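Local coordinates for 1-carboxybiuret hydrolase subunit AtzE (Pseudomonas sp., PDB 6C62), which hydrolyses 1-carboxybiuret to urea-1,3-dicarboxylate and ammonia, a step in the bacterial breakdown of the herbicide atrazine, at residues 178-183 with 424-429; 183-188 with 410-415; 191-196 with 435-440; 214-219 with 443-448; 274-279 with 366-371. All coordinates share one frame; numbering follows the deposited sequence. Where two conformers were deposited one is given.

Interaction 1 (178-183 with 424-429)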
# COMPACT_ATOMS: atom_id res chain seq x y z
N PRO A 178 -17.23 -22.23 4.32
CA PRO A 178 -18.40 -22.96 3.81
C PRO A 178 -18.08 -24.26 3.09
O PRO A 178 -18.87 -25.18 3.16
CB PRO A 178 -19.10 -21.96 2.87
CG PRO A 178 -18.15 -20.85 2.69
CD PRO A 178 -17.11 -20.88 3.78
N ALA A 179 -16.95 -24.36 2.42
CA ALA A 179 -16.54 -25.62 1.86
C ALA A 179 -16.41 -26.65 2.97
O ALA A 179 -16.93 -27.79 2.85
CB ALA A 179 -15.22 -25.51 1.10
N SER A 180 -15.75 -26.26 4.06
CA SER A 180 -15.58 -27.15 5.22
C SER A 180 -16.93 -27.60 5.81
O SER A 180 -17.18 -28.81 6.00
CB SER A 180 -14.77 -26.49 6.29
OG SER A 180 -14.47 -27.33 7.39
N LEU A 181 -17.74 -26.62 6.16
CA LEU A 181 -18.97 -26.85 6.84
C LEU A 181 -20.08 -27.52 6.00
O LEU A 181 -20.85 -28.30 6.58
CB LEU A 181 -19.46 -25.61 7.51
CG LEU A 181 -18.51 -24.96 8.49
CD1 LEU A 181 -19.26 -23.93 9.32
CD2 LEU A 181 -17.88 -25.98 9.41
N CYS A 182 -20.10 -27.28 4.69
CA CYS A 182 -21.07 -27.91 3.77
C CYS A 182 -20.57 -29.22 3.14
O CYS A 182 -21.34 -29.92 2.45
CB CYS A 182 -21.49 -26.93 2.68
SG CYS A 182 -22.57 -25.63 3.30
N GLY A 183 -19.30 -29.56 3.33
CA GLY A 183 -18.79 -30.73 2.71
C GLY A 183 -18.68 -30.65 1.20
O GLY A 183 -19.02 -31.61 0.50
N MET A 424 -21.36 -35.07 10.35
CA MET A 424 -21.12 -33.76 9.70
C MET A 424 -19.72 -33.70 9.09
O MET A 424 -18.76 -34.31 9.61
CB MET A 424 -21.34 -32.61 10.68
CG MET A 424 -22.78 -32.43 11.16
SD MET A 424 -23.94 -32.08 9.83
CE MET A 424 -23.60 -30.36 9.45
N PRO A 425 -19.58 -32.97 7.97
CA PRO A 425 -18.25 -32.92 7.37
C PRO A 425 -17.30 -31.87 8.04
O PRO A 425 -17.73 -31.03 8.83
CB PRO A 425 -18.54 -32.53 5.92
CG PRO A 425 -19.71 -31.66 6.04
CD PRO A 425 -20.56 -32.21 7.20
N ILE A 426 -16.03 -31.97 7.68
CA ILE A 426 -15.04 -30.96 8.02
C ILE A 426 -13.98 -30.97 6.95
O ILE A 426 -13.65 -32.00 6.39
CB ILE A 426 -14.52 -31.15 9.46
CG1 ILE A 426 -13.96 -29.86 10.01
CG2 ILE A 426 -13.50 -32.26 9.50
CD1 ILE A 426 -13.74 -29.90 11.50
N GLY A 427 -13.50 -29.79 6.57
CA GLY A 427 -12.59 -29.67 5.46
C GLY A 427 -11.13 -29.67 5.88
O GLY A 427 -10.80 -29.34 7.05
N VAL A 428 -10.27 -30.01 4.92
CA VAL A 428 -8.84 -29.88 5.08
C VAL A 428 -8.30 -28.86 4.09
O VAL A 428 -8.61 -28.93 2.89
CB VAL A 428 -8.16 -31.27 4.91
CG1 VAL A 428 -8.22 -31.76 3.49
CG2 VAL A 428 -6.72 -31.20 5.29
N GLN A 429 -7.44 -27.96 4.57
CA GLN A 429 -6.71 -27.01 3.70
C GLN A 429 -5.44 -27.69 3.16
O GLN A 429 -4.62 -28.20 3.94
CB GLN A 429 -6.28 -25.77 4.48
CG GLN A 429 -7.40 -24.94 5.08
CD GLN A 429 -6.90 -23.64 5.68
OE1 GLN A 429 -6.76 -22.64 4.96
NE2 GLN A 429 -6.67 -23.60 7.01
O HOH W 1 -19.95 -29.43 9.05
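S180, in the last turn of helix 176-182, sits with its CA only 3.9 Å from the CA of G427, so the helix rests directly on the backbone at the start of strand 426-432. G427 carries no side chain on the side that faces the helix, which allows this close approach. The side chain of S180 bridges the gap: OG lies anti to the backbone N (chi1 -175°) and accepts the N-H of G427 at 2.8 Å from OG to N, with an angle of 160° at the hydrogen. T372 OG1 is a second hydrogen-bond partner of that hydroxyl, which therefore ties helix, strand and a neighbouring loop together. CG1 of I426 brushes the same OG at 3.7 Å. At the helix end P425 supplies the apolar part. Its CG presses on the backbone of G183, 3.5 Å from the N, where positive phi turns the chain out of the helix. A water bridges the two segments, donating to L181 O at 2.9 Å and to P425 O at 2.7 Å, so two main-chain carbonyls share one molecule; S375 OG also hydrogen-bonds to P425 O. Helix 176-182 follows closely on S174, the probable acyl-ester nucleophile by similarity, and seating such a helix against the central sheet fits the architecture of the amidase signature family.

Interaction 2 (183-188 with 410-415)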
# COMPACT_ATOMS: atom_id res chain seq x y z
N GLY A 183 -19.30 -29.56 3.33
CA GLY A 183 -18.79 -30.73 2.71
C GLY A 183 -18.68 -30.65 1.20
O GLY A 183 -19.02 -31.61 0.50
N VAL A 184 -18.11 -29.55 0.69
CA VAL A 184 -17.89 -29.44 -0.72
C VAL A 184 -16.47 -28.92 -0.96
O VAL A 184 -15.74 -28.64 -0.01
CB VAL A 184 -18.93 -28.50 -1.39
CG1 VAL A 184 -20.36 -28.99 -1.16
CG2 VAL A 184 -18.78 -27.06 -0.88
N TRP A 185 -16.08 -28.85 -2.23
CA TRP A 185 -14.74 -28.47 -2.61
C TRP A 185 -14.67 -26.94 -2.74
O TRP A 185 -15.61 -26.31 -3.20
CB TRP A 185 -14.32 -29.10 -3.95
CG TRP A 185 -14.12 -30.55 -3.89
CD1 TRP A 185 -15.08 -31.55 -4.02
CD2 TRP A 185 -12.89 -31.23 -3.66
NE1 TRP A 185 -14.49 -32.79 -3.89
CE2 TRP A 185 -13.15 -32.62 -3.68
CE3 TRP A 185 -11.59 -30.79 -3.40
CZ2 TRP A 185 -12.16 -33.57 -3.45
CZ3 TRP A 185 -10.62 -31.74 -3.18
CH2 TRP A 185 -10.91 -33.10 -3.22
N GLY A 186 -13.54 -26.35 -2.34
CA GLY A 186 -13.31 -24.93 -2.56
C GLY A 186 -11.86 -24.67 -2.94
O GLY A 186 -10.94 -25.44 -2.53
N LEU A 187 -11.66 -23.60 -3.71
CA LEU A 187 -10.37 -23.15 -4.09
C LEU A 187 -10.28 -21.65 -3.85
O LEU A 187 -11.07 -20.87 -4.43
CB LEU A 187 -10.12 -23.44 -5.59
CG LEU A 187 -8.88 -22.77 -6.24
CD1 LEU A 187 -7.60 -23.29 -5.64
CD2 LEU A 187 -8.89 -22.96 -7.75
N LYS A 188 -9.34 -21.25 -3.01
CA LYS A 188 -8.98 -19.84 -2.85
C LYS A 188 -7.68 -19.71 -3.57
O LYS A 188 -6.67 -20.19 -3.08
CB LYS A 188 -8.81 -19.49 -1.39
CG LYS A 188 -8.48 -18.02 -1.21
CD LYS A 188 -7.78 -17.66 0.10
CE LYS A 188 -6.41 -18.23 0.26
NZ LYS A 188 -5.48 -17.64 -0.71
N PRO A 410 -2.23 -19.97 -2.20
CA PRO A 410 -3.40 -20.69 -2.67
C PRO A 410 -3.75 -21.91 -1.80
O PRO A 410 -2.86 -22.51 -1.18
CB PRO A 410 -3.01 -21.12 -4.10
CG PRO A 410 -1.53 -21.29 -4.03
CD PRO A 410 -1.07 -20.18 -3.07
N VAL A 411 -5.05 -22.25 -1.74
CA VAL A 411 -5.56 -23.32 -0.86
C VAL A 411 -6.68 -24.03 -1.54
O VAL A 411 -7.55 -23.37 -2.07
CB VAL A 411 -6.15 -22.76 0.47
CG1 VAL A 411 -6.73 -23.89 1.34
CG2 VAL A 411 -5.12 -21.98 1.24
N VAL A 412 -6.63 -25.37 -1.55
CA VAL A 412 -7.83 -26.20 -1.88
C VAL A 412 -8.36 -26.70 -0.55
O VAL A 412 -7.60 -27.22 0.31
CB VAL A 412 -7.49 -27.37 -2.77
CG1 VAL A 412 -8.60 -28.42 -2.83
CG2 VAL A 412 -7.22 -26.89 -4.16
N ALA A 413 -9.65 -26.52 -0.39
CA ALA A 413 -10.39 -27.04 0.75
C ALA A 413 -11.10 -28.34 0.32
O ALA A 413 -11.96 -28.34 -0.54
CB ALA A 413 -11.38 -26.05 1.29
N ALA A 414 -10.60 -29.44 0.84
CA ALA A 414 -11.05 -30.78 0.48
C ALA A 414 -12.03 -31.31 1.55
O ALA A 414 -11.70 -31.31 2.74
CB ALA A 414 -9.86 -31.71 0.37
N PRO A 415 -13.23 -31.76 1.14
CA PRO A 415 -14.27 -32.17 2.10
C PRO A 415 -14.03 -33.62 2.61
O PRO A 415 -13.80 -34.51 1.79
CB PRO A 415 -15.55 -32.07 1.29
CG PRO A 415 -15.10 -32.37 -0.12
CD PRO A 415 -13.71 -31.78 -0.24
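W185 and P415 meet at about a right angle: the indole lies with one face against the proline, whose CD stands 3.6 Å from the centre of the five-membered ring and only 13° off its normal, a CH-pi contact. Farther along the indole, A414 CA makes an off-centre CH-pi contact with the six-membered ring, and its CB comes within 3.6 Å of CZ3. V412 approaches differently, setting CG1 at the indole edge, in the ring plane, 3.9 Å from CE3. Next along the sheet, V412 turns its other methyl, CG2, to L187 CD1 at 3.9 Å, and both belong to a non-hydrogen-bonded pair. On the other face, K188 and V411 lie obliquely, CE to CG2 4.1 Å, while the lysine bends at chi3 and chi4 to bring NZ to a hydrogen bond with C409 O. The backbones between are paired by four N-H to O bonds, the shortest from A413 N to G186 O at 2.7 Å. The W185, L187 and V412 side packs on helices 216-226 and 437-449; A413, on the other face, touches A179 of helix 176-182. Strands 185-188 and 411-416 are thus antiparallel neighbours in the large mixed sheet of the amidase fold, sandwiched between helices.

Interaction 3 (191-196 with 435-440)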
# COMPACT_ATOMS: atom_id res chain seq x y z
N PHE A 191 -3.56 -14.72 -3.99
CA PHE A 191 -3.95 -13.32 -4.05
C PHE A 191 -3.42 -12.70 -5.35
O PHE A 191 -2.22 -12.79 -5.67
CB PHE A 191 -3.40 -12.56 -2.84
CG PHE A 191 -3.93 -11.16 -2.74
CD1 PHE A 191 -5.19 -10.90 -2.19
CD2 PHE A 191 -3.26 -10.14 -3.34
CE1 PHE A 191 -5.72 -9.63 -2.18
CE2 PHE A 191 -3.78 -8.84 -3.37
CZ PHE A 191 -5.05 -8.59 -2.79
N GLY A 192 -4.29 -12.09 -6.11
CA GLY A 192 -3.95 -11.45 -7.39
C GLY A 192 -4.01 -12.33 -8.59
O GLY A 192 -3.68 -11.87 -9.68
N ARG A 193 -4.47 -13.57 -8.45
CA ARG A 193 -4.64 -14.45 -9.58
C ARG A 193 -5.86 -14.13 -10.46
O ARG A 193 -5.79 -14.08 -11.68
CB ARG A 193 -4.71 -15.90 -9.07
CG ARG A 193 -5.02 -16.95 -10.11
CD ARG A 193 -3.89 -17.21 -11.08
NE ARG A 193 -2.87 -18.08 -10.47
CZ ARG A 193 -1.80 -18.55 -11.12
NH1 ARG A 193 -0.95 -19.36 -10.50
NH2 ARG A 193 -1.54 -18.18 -12.34
N LEU A 194 -7.03 -14.06 -9.80
CA LEU A 194 -8.30 -13.90 -10.47
C LEU A 194 -8.84 -12.47 -10.30
O LEU A 194 -8.85 -11.88 -9.19
CB LEU A 194 -9.31 -14.92 -9.96
CG LEU A 194 -9.08 -16.38 -10.19
CD1 LEU A 194 -10.32 -17.16 -9.82
CD2 LEU A 194 -8.74 -16.70 -11.65
N SER A 195 -9.29 -11.92 -11.43
CA SER A 195 -9.72 -10.50 -11.49
C SER A 195 -10.88 -10.23 -10.57
O SER A 195 -11.87 -11.02 -10.53
CB SER A 195 -10.15 -10.14 -12.89
OG SER A 195 -10.68 -8.81 -12.88
N ARG A 196 -10.80 -9.15 -9.85
CA ARG A 196 -11.85 -8.77 -8.90
C ARG A 196 -12.81 -7.73 -9.52
O ARG A 196 -13.72 -7.28 -8.86
CB ARG A 196 -11.21 -8.17 -7.63
CG ARG A 196 -10.39 -9.20 -6.92
CD ARG A 196 -9.82 -8.75 -5.58
NE ARG A 196 -9.18 -7.43 -5.58
CZ ARG A 196 -8.56 -6.91 -4.53
NH1 ARG A 196 -8.43 -7.61 -3.39
NH2 ARG A 196 -8.04 -5.72 -4.61
N TRP A 435 1.24 -18.88 -6.33
CA TRP A 435 1.25 -19.27 -7.76
C TRP A 435 1.25 -20.78 -8.02
O TRP A 435 1.24 -21.19 -9.18
CB TRP A 435 2.31 -18.52 -8.60
CG TRP A 435 2.33 -17.06 -8.28
CD1 TRP A 435 3.34 -16.37 -7.74
CD2 TRP A 435 1.27 -16.12 -8.50
NE1 TRP A 435 3.03 -15.06 -7.64
CE2 TRP A 435 1.73 -14.88 -8.06
CE3 TRP A 435 -0.02 -16.22 -9.03
CZ2 TRP A 435 0.95 -13.73 -8.10
CZ3 TRP A 435 -0.81 -15.08 -9.07
CH2 TRP A 435 -0.31 -13.84 -8.63
N ASN A 436 1.15 -21.57 -6.98
CA ASN A 436 1.23 -23.03 -7.12
C ASN A 436 -0.12 -23.71 -6.88
O ASN A 436 -0.18 -24.84 -6.38
CB ASN A 436 2.28 -23.60 -6.13
CG ASN A 436 3.70 -23.41 -6.60
OD1 ASN A 436 3.93 -22.97 -7.68
ND2 ASN A 436 4.66 -23.78 -5.77
N GLU A 437 -1.20 -23.07 -7.33
CA GLU A 437 -2.55 -23.67 -7.31
C GLU A 437 -2.56 -25.10 -7.85
O GLU A 437 -3.27 -25.94 -7.30
CB GLU A 437 -3.53 -22.90 -8.19
CG GLU A 437 -4.03 -21.56 -7.67
CD GLU A 437 -3.10 -20.35 -7.92
OE1 GLU A 437 -1.85 -20.50 -8.12
OE2 GLU A 437 -3.62 -19.23 -7.84
N SER A 438 -1.83 -25.39 -8.92
CA SER A 438 -1.89 -26.75 -9.50
C SER A 438 -1.33 -27.82 -8.56
O SER A 438 -1.81 -28.95 -8.62
CB SER A 438 -1.32 -26.82 -10.92
OG SER A 438 0.04 -26.69 -10.81
N LEU A 439 -0.43 -27.48 -7.63
CA LEU A 439 -0.04 -28.44 -6.56
C LEU A 439 -1.17 -28.74 -5.61
O LEU A 439 -1.38 -29.88 -5.22
CB LEU A 439 1.19 -27.97 -5.76
CG LEU A 439 2.48 -27.79 -6.58
CD1 LEU A 439 3.67 -27.44 -5.68
CD2 LEU A 439 2.80 -29.10 -7.27
N CYS A 440 -1.86 -27.70 -5.16
CA CYS A 440 -3.03 -27.88 -4.27
C CYS A 440 -4.05 -28.81 -4.96
O CYS A 440 -4.63 -29.71 -4.33
CB CYS A 440 -3.77 -26.57 -4.03
SG CYS A 440 -2.81 -25.21 -3.41
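E437 OE2 has two donors: R193 NE at 3.0 Å and the backbone N of T190. The other carboxylate oxygen, OE1, takes R193 NH1 at 2.8 Å, so the arginine holds the acid side-on, NE and one NH each meeting its own oxygen in a salt bridge. Both oxygens lie close to the guanidinium plane, yet both nitrogens come from above the carboxylate plane, because the two flat groups are turned 63° apart. The arginine folds to reach this place, CD swung out of line at chi2 (71°). W435 closes one face of the guanidinium with its rim rather than its ring face: the planes stand 88° apart, CE3 is 3.6 Å from R193 CZ, and CZ3 is 3.9 Å from NE. Next to CZ3 on the same six-membered ring, CH2 lies 3.7 Å from F191 O, a carbonyl left buried without a polar partner. R193 NH2 has its own hydrogen bond to Q242 OE1. W435 also reaches outward: its NE1 is hydrogen-bonded to the backbone of another protein chain, and its ring stands edge-to-face with an aromatic side chain there. Paired charges, an extra backbone N-H on OE2 and the indole rim set against one guanidinium face together imply a buried ion pair that probably stays charged, tying the loop after strand 185-188 to the start of helix 437-449 beside a subunit interface.

Interaction 4 (214-219 with 443-448)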
# COMPACT_ATOMS: atom_id res chain seq x y z
N ASP A 214 -18.54 -29.37 -6.86
CA ASP A 214 -18.94 -30.72 -6.48
C ASP A 214 -17.83 -31.76 -6.63
O ASP A 214 -18.04 -32.95 -6.33
CB ASP A 214 -20.16 -31.13 -7.28
CG ASP A 214 -19.85 -31.35 -8.77
OD1 ASP A 214 -18.71 -31.09 -9.30
OD2 ASP A 214 -20.80 -31.76 -9.44
N SER A 215 -16.67 -31.34 -7.10
CA SER A 215 -15.56 -32.24 -7.37
C SER A 215 -14.32 -31.42 -7.58
O SER A 215 -14.41 -30.21 -7.90
CB SER A 215 -15.80 -33.07 -8.63
OG SER A 215 -16.01 -32.18 -9.72
N VAL A 216 -13.16 -32.05 -7.43
CA VAL A 216 -11.92 -31.33 -7.67
C VAL A 216 -11.72 -30.95 -9.17
O VAL A 216 -11.14 -29.90 -9.49
CB VAL A 216 -10.71 -32.05 -6.99
CG1 VAL A 216 -10.32 -33.28 -7.76
CG2 VAL A 216 -9.53 -31.04 -6.89
N GLU A 217 -12.25 -31.77 -10.09
CA GLU A 217 -12.25 -31.45 -11.51
C GLU A 217 -13.04 -30.19 -11.76
O GLU A 217 -12.64 -29.37 -12.56
CB GLU A 217 -12.87 -32.57 -12.38
CG GLU A 217 -12.07 -33.85 -12.46
CD GLU A 217 -12.33 -34.83 -11.30
OE1 GLU A 217 -13.01 -34.50 -10.28
OE2 GLU A 217 -11.83 -35.98 -11.40
N GLY A 218 -14.19 -30.06 -11.07
CA GLY A 218 -15.01 -28.83 -11.12
C GLY A 218 -14.21 -27.60 -10.77
O GLY A 218 -14.30 -26.59 -11.46
N LEU A 219 -13.42 -27.67 -9.67
CA LEU A 219 -12.55 -26.57 -9.32
C LEU A 219 -11.59 -26.24 -10.44
O LEU A 219 -11.47 -25.05 -10.84
CB LEU A 219 -11.77 -26.85 -8.06
CG LEU A 219 -12.48 -27.01 -6.75
CD1 LEU A 219 -11.42 -27.26 -5.70
CD2 LEU A 219 -13.38 -25.85 -6.37
N ALA A 443 -2.91 -32.47 -5.20
CA ALA A 443 -3.07 -33.12 -3.91
C ALA A 443 -4.55 -33.44 -3.66
O ALA A 443 -4.90 -34.52 -3.14
CB ALA A 443 -2.52 -32.27 -2.78
N GLY A 444 -5.43 -32.51 -4.02
CA GLY A 444 -6.84 -32.77 -3.92
C GLY A 444 -7.31 -33.99 -4.69
O GLY A 444 -8.14 -34.77 -4.20
N LYS A 445 -6.79 -34.13 -5.90
CA LYS A 445 -7.15 -35.22 -6.78
C LYS A 445 -6.74 -36.60 -6.16
O LYS A 445 -7.51 -37.57 -6.22
CB LYS A 445 -6.50 -35.03 -8.13
CG LYS A 445 -6.84 -36.11 -9.17
CD LYS A 445 -8.35 -36.26 -9.31
CE LYS A 445 -8.73 -36.79 -10.69
NZ LYS A 445 -8.29 -38.20 -10.82
N VAL A 446 -5.57 -36.67 -5.53
CA VAL A 446 -5.17 -37.87 -4.80
C VAL A 446 -6.14 -38.16 -3.65
O VAL A 446 -6.57 -39.31 -3.49
CB VAL A 446 -3.73 -37.79 -4.25
CG1 VAL A 446 -3.42 -38.97 -3.28
CG2 VAL A 446 -2.75 -37.74 -5.41
N LEU A 447 -6.56 -37.13 -2.89
CA LEU A 447 -7.53 -37.39 -1.85
C LEU A 447 -8.85 -37.89 -2.42
O LEU A 447 -9.49 -38.76 -1.82
CB LEU A 447 -7.75 -36.19 -0.92
CG LEU A 447 -6.56 -35.73 -0.06
CD1 LEU A 447 -6.94 -34.50 0.75
CD2 LEU A 447 -6.02 -36.83 0.86
N GLN A 448 -9.28 -37.32 -3.54
CA GLN A 448 -10.51 -37.72 -4.17
C GLN A 448 -10.46 -39.16 -4.69
O GLN A 448 -11.42 -39.92 -4.49
CB GLN A 448 -10.89 -36.78 -5.33
CG GLN A 448 -12.34 -36.97 -5.79
CD GLN A 448 -12.71 -35.98 -6.86
OE1 GLN A 448 -13.25 -34.92 -6.60
NE2 GLN A 448 -12.39 -36.33 -8.08
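Q448 of helix 437-449 reaches across to V216 and E217 in the N-terminal turn of helix 216-226, just after its N-cap residue S215. From CB, CG runs anti to the backbone N (chi1 -166°) and the chain stays extended to CD, which carries the amide over V216 with CD 3.7 Å from its CG1. The oxygen, OE1, then accepts the backbone N-H of V216 at 3.0 Å, nearly straight at 176° at the hydrogen, the donor lying somewhat out of the amide plane. NE2 faces E217: it donates to OE1 at 2.9 Å, almost linear, reaching the syn side of the carboxylate, whose plane is 22° from that of the amide. The glutamine is thereby held by both ends of its amide, and this fixes which end carries the oxygen. Its OE1 takes one N-H of the first turn; that of G218 goes to OG of S215, a capping bond, and this hydroxyl is in turn hydrogen-bonded to D214 OD1. V216 fills the apolar part, CG1 at 3.8 Å from K445 CA and CG2 lying over the backbone of G444, with W185 of the sheet packing on V216 and Q448 as well. K445 NZ is salt-bridged to D449. Toward E217 the lysine presents its CE, 3.3 Å from E217 OE2, while NZ stands 4.2 Å from that oxygen, beyond a salt bridge.

Interaction 5 (274-279 with 366-371)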
# COMPACT_ATOMS: atom_id res chain seq x y z
N ALA A 274 -8.53 -35.29 13.41
CA ALA A 274 -8.68 -36.60 12.74
C ALA A 274 -8.74 -36.46 11.24
O ALA A 274 -8.23 -37.29 10.50
CB ALA A 274 -9.92 -37.32 13.25
N ALA A 275 -9.40 -35.41 10.76
CA ALA A 275 -9.41 -35.15 9.35
C ALA A 275 -7.98 -34.89 8.83
O ALA A 275 -7.58 -35.41 7.79
CB ALA A 275 -10.33 -33.98 9.04
N VAL A 276 -7.20 -34.07 9.54
CA VAL A 276 -5.84 -33.78 9.09
C VAL A 276 -5.01 -35.07 9.07
O VAL A 276 -4.28 -35.36 8.10
CB VAL A 276 -5.17 -32.69 9.95
CG1 VAL A 276 -3.63 -32.65 9.75
CG2 VAL A 276 -5.78 -31.34 9.63
N ASP A 277 -5.13 -35.85 10.15
CA ASP A 277 -4.40 -37.13 10.27
C ASP A 277 -4.67 -38.07 9.13
O ASP A 277 -3.72 -38.61 8.55
CB ASP A 277 -4.80 -37.82 11.55
CG ASP A 277 -4.16 -37.17 12.78
OD1 ASP A 277 -3.21 -36.35 12.61
OD2 ASP A 277 -4.61 -37.46 13.92
N VAL A 278 -5.93 -38.25 8.75
CA VAL A 278 -6.22 -39.15 7.62
C VAL A 278 -5.77 -38.59 6.31
O VAL A 278 -5.26 -39.35 5.46
CB VAL A 278 -7.70 -39.60 7.52
CG1 VAL A 278 -7.90 -40.46 6.28
CG2 VAL A 278 -8.09 -40.36 8.78
N ALA A 279 -5.92 -37.28 6.12
CA ALA A 279 -5.40 -36.65 4.87
C ALA A 279 -3.86 -36.79 4.78
O ALA A 279 -3.34 -37.12 3.73
CB ALA A 279 -5.84 -35.19 4.78
N ILE A 366 3.63 -28.67 -0.25
CA ILE A 366 2.25 -28.59 0.26
C ILE A 366 2.27 -28.70 1.78
O ILE A 366 3.04 -29.52 2.34
CB ILE A 366 1.38 -29.69 -0.36
CG1 ILE A 366 1.20 -29.48 -1.83
CG2 ILE A 366 -0.01 -29.72 0.23
CD1 ILE A 366 1.17 -30.77 -2.56
N LEU A 367 1.45 -27.90 2.45
CA LEU A 367 1.26 -27.99 3.90
C LEU A 367 -0.21 -28.20 4.19
O LEU A 367 -1.06 -27.62 3.51
CB LEU A 367 1.80 -26.76 4.63
CG LEU A 367 3.33 -26.57 4.44
CD1 LEU A 367 3.79 -25.19 4.89
CD2 LEU A 367 4.10 -27.62 5.24
N ILE A 368 -0.51 -29.03 5.20
CA ILE A 368 -1.87 -29.43 5.52
C ILE A 368 -2.32 -28.88 6.86
O ILE A 368 -1.64 -28.98 7.89
CB ILE A 368 -1.96 -30.96 5.63
CG1 ILE A 368 -1.43 -31.61 4.37
CG2 ILE A 368 -3.42 -31.37 5.84
CD1 ILE A 368 -1.31 -33.12 4.59
N ALA A 369 -3.52 -28.34 6.88
CA ALA A 369 -4.17 -27.89 8.10
C ALA A 369 -5.66 -28.13 8.04
O ALA A 369 -6.20 -28.35 6.97
CB ALA A 369 -3.90 -26.40 8.27
N PRO A 370 -6.35 -28.05 9.18
CA PRO A 370 -7.80 -28.12 9.08
C PRO A 370 -8.34 -26.80 8.59
O PRO A 370 -7.69 -25.76 8.72
CB PRO A 370 -8.25 -28.41 10.53
CG PRO A 370 -7.00 -28.44 11.39
CD PRO A 370 -5.89 -27.84 10.56
N ALA A 371 -9.51 -26.85 7.97
CA ALA A 371 -10.18 -25.65 7.49
C ALA A 371 -10.95 -24.89 8.56
O ALA A 371 -11.05 -23.64 8.51
CB ALA A 371 -11.12 -26.01 6.35
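Helix 270-283 forms part of a beta-alpha-beta crossover between the parallel strands 257-260 and 288-289, and V276 on it leans on the neighbouring strand 366-370 at I368 and P370. The segments run roughly antiparallel, their axes 7.7 Å apart at closest and 153° between directions. V276 does most of the touching through its two methyls. CG2, anti to the carbonyl carbon, sits over the junction of A369 and P370, 3.4 Å from P370 N and 3.6 Å from A369 C; the proline ring adds its CG, also 3.6 Å away. CG1 lies anti to the backbone N (chi1 164°) and meets I368 CG2 at 4.1 Å, the two side chains passing each other pointing opposite ways. I368 CD1 comes near the backbone of A279, one turn along the helix from V276, whose small side chain points to the strand. No hydrogen bond crosses; the contact is van der Waals packing of methyls on side chains and backbone. V259 packs on the same valine, and V428 of strand 426-432 on A279 and I368. A crossover helix packed on the sheet is the layering of an alpha/beta fold, here at the 288-289 end of the central amidase sheet.

In the fold
Three of the five contacts bear on the central mixed sheet: interaction 2 joins strands 185-188 and 411-416, interaction 1 seats a helix on the next strand, 426-432, and interaction 5 lies on 366-370 beyond it. Interactions 1 and 2 share G183, their centres 8 Å apart. Helix 437-449 serves interactions 3 and 4, 16 Å apart, and W185 of interaction 2 packs against interaction 4. Along the chain the first four pair residues 178-219 with residues 410-448, more than 220 positions later, while interaction 5 falls wholly between those halves. The C-terminal part is thereby built into the sheet and helices that follow the probable nucleophile.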